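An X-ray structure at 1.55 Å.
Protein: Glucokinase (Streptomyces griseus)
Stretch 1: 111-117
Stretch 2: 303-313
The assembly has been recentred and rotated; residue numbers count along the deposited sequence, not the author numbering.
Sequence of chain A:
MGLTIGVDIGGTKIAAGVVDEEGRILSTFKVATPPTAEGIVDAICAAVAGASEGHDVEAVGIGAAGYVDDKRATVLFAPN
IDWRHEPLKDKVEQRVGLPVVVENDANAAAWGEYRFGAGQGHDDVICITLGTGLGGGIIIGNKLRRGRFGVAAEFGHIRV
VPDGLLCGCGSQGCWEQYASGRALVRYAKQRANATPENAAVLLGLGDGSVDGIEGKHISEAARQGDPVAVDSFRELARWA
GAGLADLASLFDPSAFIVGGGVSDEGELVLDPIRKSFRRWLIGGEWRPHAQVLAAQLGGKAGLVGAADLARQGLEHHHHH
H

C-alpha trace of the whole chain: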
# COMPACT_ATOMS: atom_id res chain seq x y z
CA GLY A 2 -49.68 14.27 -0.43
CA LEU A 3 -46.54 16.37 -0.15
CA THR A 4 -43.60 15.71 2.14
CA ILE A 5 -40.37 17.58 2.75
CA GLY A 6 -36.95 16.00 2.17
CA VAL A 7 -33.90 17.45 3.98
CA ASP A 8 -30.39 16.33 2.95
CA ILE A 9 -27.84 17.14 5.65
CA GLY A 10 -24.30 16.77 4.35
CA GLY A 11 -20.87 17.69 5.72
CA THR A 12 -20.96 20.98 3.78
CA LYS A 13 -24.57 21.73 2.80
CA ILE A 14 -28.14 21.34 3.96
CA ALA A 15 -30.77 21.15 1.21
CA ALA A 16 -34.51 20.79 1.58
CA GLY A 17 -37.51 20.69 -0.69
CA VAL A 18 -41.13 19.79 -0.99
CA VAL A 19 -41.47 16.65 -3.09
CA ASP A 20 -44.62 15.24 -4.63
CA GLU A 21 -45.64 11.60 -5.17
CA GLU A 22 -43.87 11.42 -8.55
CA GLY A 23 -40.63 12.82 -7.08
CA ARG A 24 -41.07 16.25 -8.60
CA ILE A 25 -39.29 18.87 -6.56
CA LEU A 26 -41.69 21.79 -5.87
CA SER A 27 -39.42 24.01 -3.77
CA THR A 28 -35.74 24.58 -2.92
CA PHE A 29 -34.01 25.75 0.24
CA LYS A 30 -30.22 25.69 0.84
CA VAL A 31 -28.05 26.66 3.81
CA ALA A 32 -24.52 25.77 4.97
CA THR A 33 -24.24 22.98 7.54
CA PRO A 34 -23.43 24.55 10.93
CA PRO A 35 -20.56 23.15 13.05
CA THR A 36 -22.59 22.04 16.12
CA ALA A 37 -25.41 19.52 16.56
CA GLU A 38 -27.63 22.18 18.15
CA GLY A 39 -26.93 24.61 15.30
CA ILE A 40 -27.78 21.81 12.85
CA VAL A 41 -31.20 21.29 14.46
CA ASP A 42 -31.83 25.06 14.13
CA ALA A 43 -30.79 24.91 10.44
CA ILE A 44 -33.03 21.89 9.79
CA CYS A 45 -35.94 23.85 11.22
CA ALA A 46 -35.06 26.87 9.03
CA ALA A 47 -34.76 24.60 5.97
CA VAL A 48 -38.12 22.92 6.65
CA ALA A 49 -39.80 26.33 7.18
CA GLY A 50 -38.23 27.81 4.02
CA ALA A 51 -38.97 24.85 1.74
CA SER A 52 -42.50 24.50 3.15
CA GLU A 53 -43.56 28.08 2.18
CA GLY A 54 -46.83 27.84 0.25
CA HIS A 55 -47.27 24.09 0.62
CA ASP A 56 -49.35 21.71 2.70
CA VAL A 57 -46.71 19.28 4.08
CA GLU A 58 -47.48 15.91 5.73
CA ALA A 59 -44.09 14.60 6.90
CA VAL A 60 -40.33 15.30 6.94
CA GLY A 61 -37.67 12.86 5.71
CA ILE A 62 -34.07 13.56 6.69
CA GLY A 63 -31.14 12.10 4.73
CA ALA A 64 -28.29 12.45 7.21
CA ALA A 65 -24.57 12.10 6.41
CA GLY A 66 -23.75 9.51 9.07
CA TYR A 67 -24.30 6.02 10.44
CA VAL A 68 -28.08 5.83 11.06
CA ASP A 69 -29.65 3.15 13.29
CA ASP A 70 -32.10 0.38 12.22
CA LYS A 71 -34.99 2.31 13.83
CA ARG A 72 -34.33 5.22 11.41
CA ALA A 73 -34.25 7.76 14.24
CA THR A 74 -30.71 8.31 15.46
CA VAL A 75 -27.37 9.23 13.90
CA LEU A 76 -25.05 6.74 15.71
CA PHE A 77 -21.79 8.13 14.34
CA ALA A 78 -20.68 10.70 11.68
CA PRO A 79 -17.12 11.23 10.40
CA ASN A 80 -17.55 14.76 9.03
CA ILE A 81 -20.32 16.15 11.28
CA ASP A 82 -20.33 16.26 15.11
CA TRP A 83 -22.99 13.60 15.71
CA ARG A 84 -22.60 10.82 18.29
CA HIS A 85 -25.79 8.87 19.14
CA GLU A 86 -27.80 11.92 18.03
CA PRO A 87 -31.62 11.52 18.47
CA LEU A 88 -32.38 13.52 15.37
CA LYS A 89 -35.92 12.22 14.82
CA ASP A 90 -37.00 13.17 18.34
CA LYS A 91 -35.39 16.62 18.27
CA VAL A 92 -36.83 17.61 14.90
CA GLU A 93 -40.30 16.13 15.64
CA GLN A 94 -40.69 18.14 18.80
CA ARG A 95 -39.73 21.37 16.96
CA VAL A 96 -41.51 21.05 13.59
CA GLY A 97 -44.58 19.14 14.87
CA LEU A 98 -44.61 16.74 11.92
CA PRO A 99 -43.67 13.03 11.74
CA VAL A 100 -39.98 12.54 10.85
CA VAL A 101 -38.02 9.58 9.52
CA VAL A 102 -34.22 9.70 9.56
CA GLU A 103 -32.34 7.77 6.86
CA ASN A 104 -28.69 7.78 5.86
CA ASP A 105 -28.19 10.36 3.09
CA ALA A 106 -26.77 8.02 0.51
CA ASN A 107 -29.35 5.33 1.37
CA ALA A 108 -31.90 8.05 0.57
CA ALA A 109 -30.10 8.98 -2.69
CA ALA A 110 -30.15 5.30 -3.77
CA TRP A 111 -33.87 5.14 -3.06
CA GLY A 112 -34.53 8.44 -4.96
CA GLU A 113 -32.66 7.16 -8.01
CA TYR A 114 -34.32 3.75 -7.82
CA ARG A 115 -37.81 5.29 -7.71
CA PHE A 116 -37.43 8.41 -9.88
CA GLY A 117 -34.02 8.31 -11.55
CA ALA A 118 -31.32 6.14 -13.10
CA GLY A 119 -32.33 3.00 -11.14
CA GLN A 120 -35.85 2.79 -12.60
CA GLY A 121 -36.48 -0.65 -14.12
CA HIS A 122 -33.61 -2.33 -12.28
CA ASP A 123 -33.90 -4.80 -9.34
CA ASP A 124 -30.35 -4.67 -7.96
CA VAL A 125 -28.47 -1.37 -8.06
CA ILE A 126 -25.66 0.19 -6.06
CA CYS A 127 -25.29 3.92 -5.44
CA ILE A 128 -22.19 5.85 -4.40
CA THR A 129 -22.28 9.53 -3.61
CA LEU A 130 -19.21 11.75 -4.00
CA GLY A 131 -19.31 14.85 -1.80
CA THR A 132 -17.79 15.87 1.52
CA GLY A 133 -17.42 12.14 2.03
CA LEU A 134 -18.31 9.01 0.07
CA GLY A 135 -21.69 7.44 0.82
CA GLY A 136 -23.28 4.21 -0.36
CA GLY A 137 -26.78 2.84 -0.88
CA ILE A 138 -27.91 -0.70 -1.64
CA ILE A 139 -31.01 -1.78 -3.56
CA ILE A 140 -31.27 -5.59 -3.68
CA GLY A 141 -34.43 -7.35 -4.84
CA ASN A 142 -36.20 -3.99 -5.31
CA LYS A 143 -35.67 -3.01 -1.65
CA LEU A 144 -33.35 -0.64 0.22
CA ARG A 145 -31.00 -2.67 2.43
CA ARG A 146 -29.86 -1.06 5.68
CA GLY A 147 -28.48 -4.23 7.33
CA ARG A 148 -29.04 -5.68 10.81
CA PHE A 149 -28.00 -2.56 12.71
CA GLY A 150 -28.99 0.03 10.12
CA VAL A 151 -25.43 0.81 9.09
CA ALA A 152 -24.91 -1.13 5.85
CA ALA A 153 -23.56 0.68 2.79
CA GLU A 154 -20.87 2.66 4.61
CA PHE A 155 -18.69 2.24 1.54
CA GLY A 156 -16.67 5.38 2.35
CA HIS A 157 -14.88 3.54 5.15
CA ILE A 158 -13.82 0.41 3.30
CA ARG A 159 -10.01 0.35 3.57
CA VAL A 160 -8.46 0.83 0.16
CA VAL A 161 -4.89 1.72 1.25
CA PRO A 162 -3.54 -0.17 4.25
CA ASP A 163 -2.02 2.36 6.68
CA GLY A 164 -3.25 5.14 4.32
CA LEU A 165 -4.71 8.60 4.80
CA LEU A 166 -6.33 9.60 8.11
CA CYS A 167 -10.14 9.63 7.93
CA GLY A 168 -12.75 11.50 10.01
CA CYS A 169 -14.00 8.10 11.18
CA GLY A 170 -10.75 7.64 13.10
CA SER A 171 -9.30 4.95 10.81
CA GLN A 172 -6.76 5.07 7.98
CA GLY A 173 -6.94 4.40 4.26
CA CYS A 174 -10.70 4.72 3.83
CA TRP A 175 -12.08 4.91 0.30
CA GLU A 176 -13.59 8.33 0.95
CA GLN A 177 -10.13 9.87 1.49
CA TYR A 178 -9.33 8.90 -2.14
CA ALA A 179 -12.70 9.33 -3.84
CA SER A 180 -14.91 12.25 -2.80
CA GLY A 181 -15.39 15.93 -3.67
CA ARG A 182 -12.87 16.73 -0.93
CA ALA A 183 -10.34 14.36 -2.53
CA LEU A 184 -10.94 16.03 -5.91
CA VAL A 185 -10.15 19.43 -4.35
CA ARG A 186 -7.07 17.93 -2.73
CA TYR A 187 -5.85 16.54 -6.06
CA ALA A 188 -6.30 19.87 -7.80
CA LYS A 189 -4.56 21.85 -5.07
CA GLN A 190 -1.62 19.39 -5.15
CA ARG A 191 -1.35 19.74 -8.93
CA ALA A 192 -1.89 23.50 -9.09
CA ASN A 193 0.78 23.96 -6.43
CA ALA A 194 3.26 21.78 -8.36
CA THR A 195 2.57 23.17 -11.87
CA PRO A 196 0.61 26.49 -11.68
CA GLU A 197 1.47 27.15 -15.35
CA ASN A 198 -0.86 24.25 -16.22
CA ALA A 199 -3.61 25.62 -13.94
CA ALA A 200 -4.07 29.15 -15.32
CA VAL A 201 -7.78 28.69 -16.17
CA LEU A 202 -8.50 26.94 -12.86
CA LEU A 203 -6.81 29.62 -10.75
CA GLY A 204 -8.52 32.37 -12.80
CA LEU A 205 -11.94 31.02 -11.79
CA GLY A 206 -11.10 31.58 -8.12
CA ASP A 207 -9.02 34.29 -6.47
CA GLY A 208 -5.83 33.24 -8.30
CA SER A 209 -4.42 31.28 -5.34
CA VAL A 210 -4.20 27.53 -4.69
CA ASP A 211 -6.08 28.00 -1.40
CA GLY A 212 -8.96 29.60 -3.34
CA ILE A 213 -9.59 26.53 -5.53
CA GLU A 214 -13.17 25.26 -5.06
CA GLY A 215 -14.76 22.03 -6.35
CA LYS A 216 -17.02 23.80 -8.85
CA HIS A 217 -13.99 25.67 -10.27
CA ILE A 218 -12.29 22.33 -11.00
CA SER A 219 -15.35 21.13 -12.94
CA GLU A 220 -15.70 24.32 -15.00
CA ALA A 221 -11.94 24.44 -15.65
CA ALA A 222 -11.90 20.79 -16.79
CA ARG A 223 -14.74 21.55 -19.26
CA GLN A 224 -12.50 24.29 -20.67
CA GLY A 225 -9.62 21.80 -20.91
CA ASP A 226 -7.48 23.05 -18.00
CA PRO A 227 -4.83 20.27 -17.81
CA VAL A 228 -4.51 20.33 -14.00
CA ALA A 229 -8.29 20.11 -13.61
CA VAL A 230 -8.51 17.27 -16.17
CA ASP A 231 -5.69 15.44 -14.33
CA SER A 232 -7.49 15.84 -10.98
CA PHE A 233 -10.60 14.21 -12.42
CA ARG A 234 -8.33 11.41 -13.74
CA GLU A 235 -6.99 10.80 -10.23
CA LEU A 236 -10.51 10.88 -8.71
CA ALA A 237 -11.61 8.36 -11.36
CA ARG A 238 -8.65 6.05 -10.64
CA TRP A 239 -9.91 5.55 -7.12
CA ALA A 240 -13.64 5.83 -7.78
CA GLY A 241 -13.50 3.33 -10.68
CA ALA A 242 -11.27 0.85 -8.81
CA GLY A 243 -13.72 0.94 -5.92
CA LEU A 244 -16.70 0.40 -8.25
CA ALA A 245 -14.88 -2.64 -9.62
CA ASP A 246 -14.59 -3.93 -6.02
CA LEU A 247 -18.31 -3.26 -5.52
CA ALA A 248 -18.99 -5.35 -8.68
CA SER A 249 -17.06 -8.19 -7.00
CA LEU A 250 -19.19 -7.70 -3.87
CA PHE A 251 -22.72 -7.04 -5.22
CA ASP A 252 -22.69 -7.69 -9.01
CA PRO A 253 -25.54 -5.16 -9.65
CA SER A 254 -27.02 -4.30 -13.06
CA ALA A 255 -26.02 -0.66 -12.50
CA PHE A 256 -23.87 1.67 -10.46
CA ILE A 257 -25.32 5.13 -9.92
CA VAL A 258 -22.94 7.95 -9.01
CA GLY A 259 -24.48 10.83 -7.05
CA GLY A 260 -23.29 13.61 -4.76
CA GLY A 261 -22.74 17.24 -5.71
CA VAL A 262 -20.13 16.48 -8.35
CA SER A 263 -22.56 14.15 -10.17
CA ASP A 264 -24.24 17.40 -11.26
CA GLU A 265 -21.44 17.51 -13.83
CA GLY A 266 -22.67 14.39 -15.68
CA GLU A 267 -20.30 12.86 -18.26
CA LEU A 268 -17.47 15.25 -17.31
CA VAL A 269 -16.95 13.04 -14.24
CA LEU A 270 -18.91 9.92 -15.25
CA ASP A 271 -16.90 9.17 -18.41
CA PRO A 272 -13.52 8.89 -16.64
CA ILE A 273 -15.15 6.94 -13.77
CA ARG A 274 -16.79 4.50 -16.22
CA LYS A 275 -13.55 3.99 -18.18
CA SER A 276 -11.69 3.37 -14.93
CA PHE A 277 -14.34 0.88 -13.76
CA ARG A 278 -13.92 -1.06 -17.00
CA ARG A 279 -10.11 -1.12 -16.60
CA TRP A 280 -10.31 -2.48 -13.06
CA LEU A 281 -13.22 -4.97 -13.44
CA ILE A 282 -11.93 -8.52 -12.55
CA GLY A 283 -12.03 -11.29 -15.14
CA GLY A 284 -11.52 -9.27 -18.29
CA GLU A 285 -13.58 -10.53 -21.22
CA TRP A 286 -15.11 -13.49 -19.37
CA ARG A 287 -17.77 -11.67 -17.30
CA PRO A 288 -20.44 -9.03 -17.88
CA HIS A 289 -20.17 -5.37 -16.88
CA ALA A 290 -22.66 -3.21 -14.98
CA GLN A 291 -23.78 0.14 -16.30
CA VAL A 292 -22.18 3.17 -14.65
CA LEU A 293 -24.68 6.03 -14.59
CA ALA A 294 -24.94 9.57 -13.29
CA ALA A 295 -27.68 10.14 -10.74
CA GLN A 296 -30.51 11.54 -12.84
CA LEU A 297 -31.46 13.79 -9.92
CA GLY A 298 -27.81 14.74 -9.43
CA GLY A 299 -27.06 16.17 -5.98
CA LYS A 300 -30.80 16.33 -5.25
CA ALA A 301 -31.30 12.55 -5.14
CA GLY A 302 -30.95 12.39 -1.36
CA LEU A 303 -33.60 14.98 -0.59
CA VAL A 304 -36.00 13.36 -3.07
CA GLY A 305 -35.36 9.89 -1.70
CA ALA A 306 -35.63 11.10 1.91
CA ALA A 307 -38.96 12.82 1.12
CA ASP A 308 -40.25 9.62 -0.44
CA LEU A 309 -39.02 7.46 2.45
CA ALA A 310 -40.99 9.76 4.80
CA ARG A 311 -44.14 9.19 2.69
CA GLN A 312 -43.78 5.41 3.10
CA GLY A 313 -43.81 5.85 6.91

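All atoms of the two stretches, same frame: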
# COMPACT_ATOMS: atom_id res chain seq x y z
N TRP A 111 -32.43 5.28 -2.96
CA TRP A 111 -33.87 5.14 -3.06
C TRP A 111 -34.46 6.15 -4.08
O TRP A 111 -35.30 5.77 -4.92
CB TRP A 111 -34.52 5.27 -1.68
CG TRP A 111 -35.99 5.03 -1.72
CD1 TRP A 111 -36.98 5.97 -1.61
CD2 TRP A 111 -36.65 3.78 -1.93
NE1 TRP A 111 -38.22 5.37 -1.74
CE2 TRP A 111 -38.05 4.03 -1.93
CE3 TRP A 111 -36.20 2.46 -2.13
CZ2 TRP A 111 -39.00 3.01 -2.11
CZ3 TRP A 111 -37.14 1.45 -2.30
CH2 TRP A 111 -38.53 1.73 -2.28
N GLY A 112 -34.04 7.41 -4.01
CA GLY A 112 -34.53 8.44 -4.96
C GLY A 112 -34.24 8.05 -6.40
O GLY A 112 -35.10 8.18 -7.27
N GLU A 113 -33.03 7.56 -6.66
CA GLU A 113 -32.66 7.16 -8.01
C GLU A 113 -33.37 5.89 -8.46
O GLU A 113 -33.72 5.74 -9.64
CB GLU A 113 -31.14 6.99 -8.12
CG GLU A 113 -30.40 8.35 -8.09
CD GLU A 113 -30.72 9.20 -9.32
OE1 GLU A 113 -30.73 8.65 -10.45
OE2 GLU A 113 -30.91 10.42 -9.16
N TYR A 114 -33.61 4.99 -7.51
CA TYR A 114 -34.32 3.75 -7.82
C TYR A 114 -35.77 4.06 -8.23
O TYR A 114 -36.30 3.53 -9.22
CB TYR A 114 -34.27 2.80 -6.62
CG TYR A 114 -35.18 1.62 -6.78
CD1 TYR A 114 -34.91 0.63 -7.73
CD2 TYR A 114 -36.34 1.52 -6.03
CE1 TYR A 114 -35.78 -0.44 -7.91
CE2 TYR A 114 -37.21 0.46 -6.20
CZ TYR A 114 -36.93 -0.52 -7.13
OH TYR A 114 -37.80 -1.56 -7.29
N ARG A 115 -36.40 4.94 -7.47
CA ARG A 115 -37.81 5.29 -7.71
C ARG A 115 -38.02 6.25 -8.90
O ARG A 115 -38.99 6.09 -9.67
CB ARG A 115 -38.42 5.91 -6.45
CG ARG A 115 -38.52 4.98 -5.24
CD ARG A 115 -39.57 3.90 -5.41
NE ARG A 115 -40.76 4.40 -6.09
CZ ARG A 115 -41.80 4.97 -5.49
NH1 ARG A 115 -41.83 5.12 -4.16
NH2 ARG A 115 -42.80 5.40 -6.22
N PHE A 116 -37.15 7.25 -9.03
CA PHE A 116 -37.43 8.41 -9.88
C PHE A 116 -36.30 8.74 -10.84
O PHE A 116 -36.41 9.67 -11.65
CB PHE A 116 -37.77 9.64 -9.03
CG PHE A 116 -38.80 9.40 -7.96
CD1 PHE A 116 -40.12 9.07 -8.29
CD2 PHE A 116 -38.46 9.53 -6.60
CE1 PHE A 116 -41.07 8.85 -7.29
CE2 PHE A 116 -39.42 9.30 -5.60
CZ PHE A 116 -40.72 8.96 -5.95
N GLY A 117 -35.21 7.97 -10.78
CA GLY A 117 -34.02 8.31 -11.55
C GLY A 117 -33.41 7.16 -12.34
O GLY A 117 -34.13 6.39 -12.99
N LEU A 303 -32.42 14.31 -1.14
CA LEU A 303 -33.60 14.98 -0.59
C LEU A 303 -34.88 14.39 -1.16
O LEU A 303 -35.86 14.21 -0.44
CB LEU A 303 -33.54 16.51 -0.70
CG LEU A 303 -33.86 17.32 -1.95
CD1 LEU A 303 -35.39 17.41 -2.21
CD2 LEU A 303 -33.31 18.72 -1.79
N VAL A 304 -34.85 14.03 -2.45
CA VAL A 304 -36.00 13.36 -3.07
C VAL A 304 -36.25 11.99 -2.43
O VAL A 304 -37.36 11.65 -2.01
CB VAL A 304 -35.83 13.23 -4.60
CG1 VAL A 304 -36.95 12.35 -5.21
CG2 VAL A 304 -35.81 14.64 -5.25
N GLY A 305 -35.19 11.17 -2.32
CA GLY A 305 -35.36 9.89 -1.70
C GLY A 305 -35.81 9.98 -0.25
O GLY A 305 -36.63 9.19 0.18
N ALA A 306 -35.25 10.93 0.51
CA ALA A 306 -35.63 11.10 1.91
C ALA A 306 -37.10 11.51 2.05
O ALA A 306 -37.81 10.98 2.91
CB ALA A 306 -34.72 12.11 2.61
N ALA A 307 -37.54 12.42 1.19
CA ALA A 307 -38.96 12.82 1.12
C ALA A 307 -39.83 11.60 0.86
O ALA A 307 -40.86 11.41 1.51
CB ALA A 307 -39.18 13.86 0.03
N ASP A 308 -39.42 10.76 -0.09
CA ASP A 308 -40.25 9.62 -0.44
C ASP A 308 -40.24 8.58 0.66
O ASP A 308 -41.25 7.94 0.91
CB ASP A 308 -39.86 9.02 -1.79
CG ASP A 308 -40.90 8.05 -2.30
OD1 ASP A 308 -42.01 8.48 -2.72
OD2 ASP A 308 -40.63 6.84 -2.28
N LEU A 309 -39.09 8.40 1.33
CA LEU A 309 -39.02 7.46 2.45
C LEU A 309 -39.90 7.92 3.64
O LEU A 309 -40.40 7.09 4.39
CB LEU A 309 -37.56 7.18 2.87
CG LEU A 309 -36.75 6.33 1.88
CD1 LEU A 309 -35.26 6.44 2.16
CD2 LEU A 309 -37.17 4.85 1.89
N ALA A 310 -40.09 9.23 3.77
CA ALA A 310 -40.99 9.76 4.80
C ALA A 310 -42.44 9.40 4.47
O ALA A 310 -43.22 9.08 5.37
CB ALA A 310 -40.84 11.27 4.93
N ARG A 311 -42.77 9.44 3.18
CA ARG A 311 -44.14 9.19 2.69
C ARG A 311 -44.54 7.72 2.88
O ARG A 311 -45.71 7.42 3.08
CB ARG A 311 -44.25 9.59 1.22
CG ARG A 311 -45.64 9.57 0.61
CD ARG A 311 -45.72 10.62 -0.50
NE ARG A 311 -44.50 10.60 -1.30
CZ ARG A 311 -43.91 11.66 -1.84
NH1 ARG A 311 -44.44 12.88 -1.69
NH2 ARG A 311 -42.78 11.49 -2.53
N GLN A 312 -43.55 6.83 2.80
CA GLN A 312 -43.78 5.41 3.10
C GLN A 312 -43.57 5.07 4.59
O GLN A 312 -43.21 3.94 4.94
CB GLN A 312 -42.91 4.52 2.20
CG GLN A 312 -43.63 4.09 0.91
CD GLN A 312 -43.21 4.90 -0.30
OE1 GLN A 312 -42.10 4.75 -0.80
NE2 GLN A 312 -44.11 5.75 -0.80
N GLY A 313 -43.81 6.06 5.46
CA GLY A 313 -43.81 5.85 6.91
C GLY A 313 -45.21 5.86 7.49
O GLY A 313 -46.03 6.74 7.16

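What lets two helices pack so closely at the start of the second stretch? The helices cross at 80°, their axes approaching to 7.8 Å, and glycine meets glycine at the crossing. Just before it, Val304, chi1 in the t well, points toward the first helix and sets CG1 3.5 Å from CD2 of Phe116, an apolar contact well suited to two hydrocarbon side chains. At Gly305 the backbones themselves touch: its CA lies 3.7 Å from CA of Gly112 and 3.6 Å from Gly112 N. A CB on Gly305 would sit 2.8 Å from Gly112 N, a clash, and an ideal CB on Gly112 would be tight against Gly305 N, with 3.0 Å between that modelled CB and Gly305 N.

How does a buried carboxylate earn its place one turn later? Asp308 points toward the first helix, and its OD2 accepts a hydrogen bond from Trp111 NE1 (2.9 Å) while forming a salt bridge with Arg115 NH1 (2.8 Å). The other oxygen, OD1, lies at the edge of the Phe116 ring, 3.5 Å from CZ, and forms a salt bridge with Arg311 NH2 of its own helix at 3.1 Å. The two arginines thus offset the acid's negative charge, while the neutral indole N-H gives OD2 a hydrogen bond.

What covers the tryptophan? The CA-to-CB bond of Leu309 points sideways, but the end of the side chain comes nearer, placing CD2 over one face of the indole, 3.7 Å from the centroid of the five-membered ring formed by Trp111 CG, CD1, NE1, CE2 and CD2. This CH-pi contact leaves the ring edge free for the hydrogen bond to Asp308.

What happens where the second helix ends? Gln312, the first residue to leave helical geometry, is exposed and borders the contact beside Trp111 and Arg115. In all, the two stretches bury 371 Å², counting both sides.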